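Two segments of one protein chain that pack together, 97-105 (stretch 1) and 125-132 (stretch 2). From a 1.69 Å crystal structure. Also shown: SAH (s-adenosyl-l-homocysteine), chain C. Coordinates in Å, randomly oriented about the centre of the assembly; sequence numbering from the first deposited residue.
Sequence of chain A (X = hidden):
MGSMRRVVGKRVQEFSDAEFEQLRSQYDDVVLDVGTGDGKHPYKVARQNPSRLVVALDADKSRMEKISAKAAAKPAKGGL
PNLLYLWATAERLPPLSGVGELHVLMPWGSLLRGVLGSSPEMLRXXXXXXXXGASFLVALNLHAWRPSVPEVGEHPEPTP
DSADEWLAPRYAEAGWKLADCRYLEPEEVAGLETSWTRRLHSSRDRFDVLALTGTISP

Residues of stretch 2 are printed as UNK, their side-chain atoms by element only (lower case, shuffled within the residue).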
# COMPACT_ATOMS: atom_id res chain seq x y z
N SER A 97 7.66 6.11 -11.46
CA SER A 97 7.33 5.42 -12.69
C SER A 97 7.87 4.00 -12.64
O SER A 97 8.88 3.75 -11.98
CB SER A 97 7.94 6.16 -13.89
OG SER A 97 9.33 6.30 -13.70
N GLY A 98 7.19 3.09 -13.32
CA GLY A 98 7.65 1.72 -13.45
C GLY A 98 7.68 0.88 -12.18
O GLY A 98 8.44 -0.09 -12.09
N VAL A 99 6.86 1.22 -11.19
CA VAL A 99 6.74 0.39 -10.00
C VAL A 99 6.34 -1.03 -10.42
O VAL A 99 5.52 -1.20 -11.32
CB VAL A 99 5.70 0.97 -9.02
CG1 VAL A 99 5.39 -0.02 -7.90
CG2 VAL A 99 6.18 2.32 -8.46
N GLY A 100 6.91 -2.05 -9.76
CA GLY A 100 6.66 -3.44 -10.13
C GLY A 100 5.72 -4.20 -9.22
O GLY A 100 5.22 -5.28 -9.57
N GLU A 101 5.48 -3.65 -8.03
CA GLU A 101 4.58 -4.28 -7.07
C GLU A 101 4.00 -3.18 -6.20
O GLU A 101 4.72 -2.31 -5.72
CB GLU A 101 5.36 -5.29 -6.22
CG GLU A 101 4.56 -5.93 -5.09
CD GLU A 101 5.25 -7.15 -4.51
OE1 GLU A 101 4.88 -7.57 -3.39
OE2 GLU A 101 6.16 -7.69 -5.17
N LEU A 102 2.68 -3.20 -6.06
CA LEU A 102 1.94 -2.16 -5.35
C LEU A 102 1.13 -2.78 -4.21
O LEU A 102 0.39 -3.74 -4.43
CB LEU A 102 1.00 -1.46 -6.32
CG LEU A 102 0.07 -0.42 -5.72
CD1 LEU A 102 0.88 0.81 -5.36
CD2 LEU A 102 -1.01 -0.07 -6.73
N HIS A 103 1.28 -2.23 -3.00
CA HIS A 103 0.50 -2.69 -1.84
C HIS A 103 -0.39 -1.57 -1.33
O HIS A 103 0.04 -0.42 -1.23
CB HIS A 103 1.42 -3.13 -0.70
CG HIS A 103 2.30 -4.29 -1.03
ND1 HIS A 103 3.22 -4.80 -0.14
CD2 HIS A 103 2.41 -5.05 -2.15
CE1 HIS A 103 3.85 -5.82 -0.69
NE2 HIS A 103 3.37 -5.99 -1.91
N VAL A 104 -1.63 -1.92 -1.00
CA VAL A 104 -2.51 -1.00 -0.28
C VAL A 104 -3.11 -1.81 0.86
O VAL A 104 -3.98 -2.65 0.62
CB VAL A 104 -3.65 -0.48 -1.16
CG1 VAL A 104 -4.55 0.49 -0.34
CG2 VAL A 104 -3.09 0.24 -2.39
N LEU A 105 -2.64 -1.57 2.08
CA LEU A 105 -3.02 -2.46 3.18
C LEU A 105 -3.90 -1.77 4.20
O LEU A 105 -3.55 -0.73 4.73
CB LEU A 105 -1.77 -3.02 3.87
CG LEU A 105 -0.71 -3.69 3.00
CD1 LEU A 105 0.36 -4.32 3.88
CD2 LEU A 105 -1.33 -4.74 2.09
N UNK A 125 -4.76 6.54 -11.05
CA UNK A 125 -3.60 7.29 -10.62
C UNK A 125 -2.52 6.38 -10.05
O UNK A 125 -1.33 6.61 -10.24
N UNK A 126 -2.95 5.34 -9.33
CA UNK A 126 -2.01 4.38 -8.78
C UNK A 126 -1.43 3.52 -9.89
O UNK A 126 -0.23 3.23 -9.90
c UNK A 126 -2.80 4.30 -6.36
c UNK A 126 -2.67 3.54 -7.68
s UNK A 126 -3.36 3.27 -4.98
c UNK A 126 -5.06 3.01 -5.48
N UNK A 127 -2.27 3.13 -10.84
CA UNK A 127 -1.79 2.35 -11.97
C UNK A 127 -0.76 3.15 -12.76
O UNK A 127 0.16 2.59 -13.34
c UNK A 127 -2.95 1.91 -12.88
N UNK A 128 -0.91 4.48 -12.77
CA UNK A 128 -0.00 5.33 -13.54
C UNK A 128 1.47 5.17 -13.16
O UNK A 128 2.36 5.26 -14.02
c UNK A 128 -0.40 6.80 -13.39
N UNK A 129 1.73 4.94 -11.88
CA UNK A 129 3.11 4.85 -11.40
C UNK A 129 3.68 3.44 -11.57
O UNK A 129 4.86 3.20 -11.31
c UNK A 129 3.27 5.29 -9.92
c UNK A 129 2.74 6.70 -9.73
c UNK A 129 2.59 4.30 -8.98
N UNK A 130 2.84 2.52 -12.02
CA UNK A 130 3.25 1.13 -12.18
C UNK A 130 3.53 0.81 -13.63
O UNK A 130 2.90 1.38 -14.53
s UNK A 130 1.80 0.25 -9.96
c UNK A 130 2.15 0.18 -11.71
N UNK A 131 4.44 -0.12 -13.87
CA UNK A 131 4.58 -0.65 -15.22
C UNK A 131 3.43 -1.60 -15.50
O UNK A 131 2.90 -2.24 -14.58
n UNK A 131 8.79 -3.65 -12.82
c UNK A 131 7.21 -3.51 -15.11
c UNK A 131 8.11 -4.74 -13.18
n UNK A 131 7.36 -4.70 -14.27
c UNK A 131 5.92 -1.35 -15.41
n UNK A 131 8.19 -5.85 -12.46
c UNK A 131 6.11 -2.58 -14.55
N UNK A 132 3.04 -1.72 -16.77
CA UNK A 132 2.10 -2.79 -17.12
C UNK A 132 2.71 -4.12 -16.69
O UNK A 132 3.90 -4.36 -16.91
c UNK A 132 3.46 -0.93 -17.94
c UNK A 132 2.04 -2.71 -18.65
c UNK A 132 2.45 -1.30 -18.99
N SAH C . -1.12 0.26 5.71
CA SAH C . -0.80 0.69 7.06
CB SAH C . -1.72 1.82 7.52
CG SAH C . -3.20 1.60 7.20
SD SAH C . -4.25 2.76 8.09
C SAH C . -0.91 -0.50 8.00
O SAH C . -0.58 -0.41 9.18
OXT SAH C . -1.35 -1.57 7.58
C5' SAH C . -4.58 3.57 6.50
C4' SAH C . -3.54 4.63 6.17
O4' SAH C . -3.84 5.20 4.92
C3' SAH C . -3.53 5.79 7.17
O3' SAH C . -2.22 6.00 7.62
C2' SAH C . -3.96 7.02 6.40
O2' SAH C . -3.20 8.15 6.77
C1' SAH C . -3.66 6.60 4.97
N9 SAH C . -4.52 7.23 3.96
C8 SAH C . -5.89 7.31 3.91
N7 SAH C . -6.23 7.98 2.77
C5 SAH C . -5.08 8.30 2.11
C6 SAH C . -4.83 8.97 0.92
N6 SAH C . -5.83 9.43 0.18
N1 SAH C . -3.53 9.14 0.52
C2 SAH C . -2.48 8.66 1.27
N3 SAH C . -2.73 8.00 2.46
C4 SAH C . -4.01 7.83 2.85
O HOH W 1 4.85 3.96 -14.77
O HOH W 2 9.55 -1.12 -14.49

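Position 125 carries no side-chain atom, not even a CB, and lies in a helix that began earlier in the chain; nothing of stretch 1 comes near it. It is glycine, G125.

Position 126 has an unbranched chain of two carbons, a sulfur and one terminal carbon, lying against L102 and V104. That order spells methionine. M126 sets its CB 4.1 Å from L102 CD2, and its SD reaches V104 CG2 at 4.0 Å, so one flexible side chain serves two strand residues whose CA-to-CB bonds point toward this stretch.

Positions 127 and 128 each have a single side-chain carbon, pointing away from stretch 1. Both are alanine. A128 N makes a weak hydrogen bond to G125 O, 3.3 Å.

Position 129 shows one carbon carrying two more, three in all and no heteroatom, packed against V99: a beta-branched valine. V129 places CG2 4.1 Å from V99 CG2, and V129 N donates a hydrogen bond to M126 O at 3.3 Å. Its carbonyl is turned to the partner, where V99 N donates to V129 O at 2.8 Å. G98 N also lies 3.1 Å from V129 O, but the angle is poor; that amide instead donates to a water, which in turn donates to A128 O.

Position 130 has one carbon and then a sulfur, which lies against V99 and L102, so it is cysteine. C130 SG sits 4.1 Å from V99 CB and also 4.1 Å from L102 CB. C130 N donates a hydrogen bond to A127 O, 3.0 Å, while C130 CA makes a CA-H...O contact with V99 O at 3.4 Å.

Position 131 runs through three carbons and a nitrogen to a carbon bearing two more nitrogens, a guanidinium with G100 over one face: arginine. R131 N donates to V99 O at 3.0 Å. G100 CA lies 3.4 Å from R131 NH1; an ideal CB on G100 would fall 2.8 Å from R131 NH1, a clash. A water joins G98 O to R131 NH1.

Position 132 has three carbons closing a ring onto the backbone N, hence proline. P132 points away and makes no contact, and the chain turns a corner here.

A single parallel bridge, V99 with C130, is fastened by two backbone hydrogen bonds that use both the N and the O of V99. Beside it, V99, L102 and V104 pack against V129, C130 and M126, while G100, without a CB, leaves room for the guanidinium of R131.

Stretch 2 125-132: GMAAVCRP
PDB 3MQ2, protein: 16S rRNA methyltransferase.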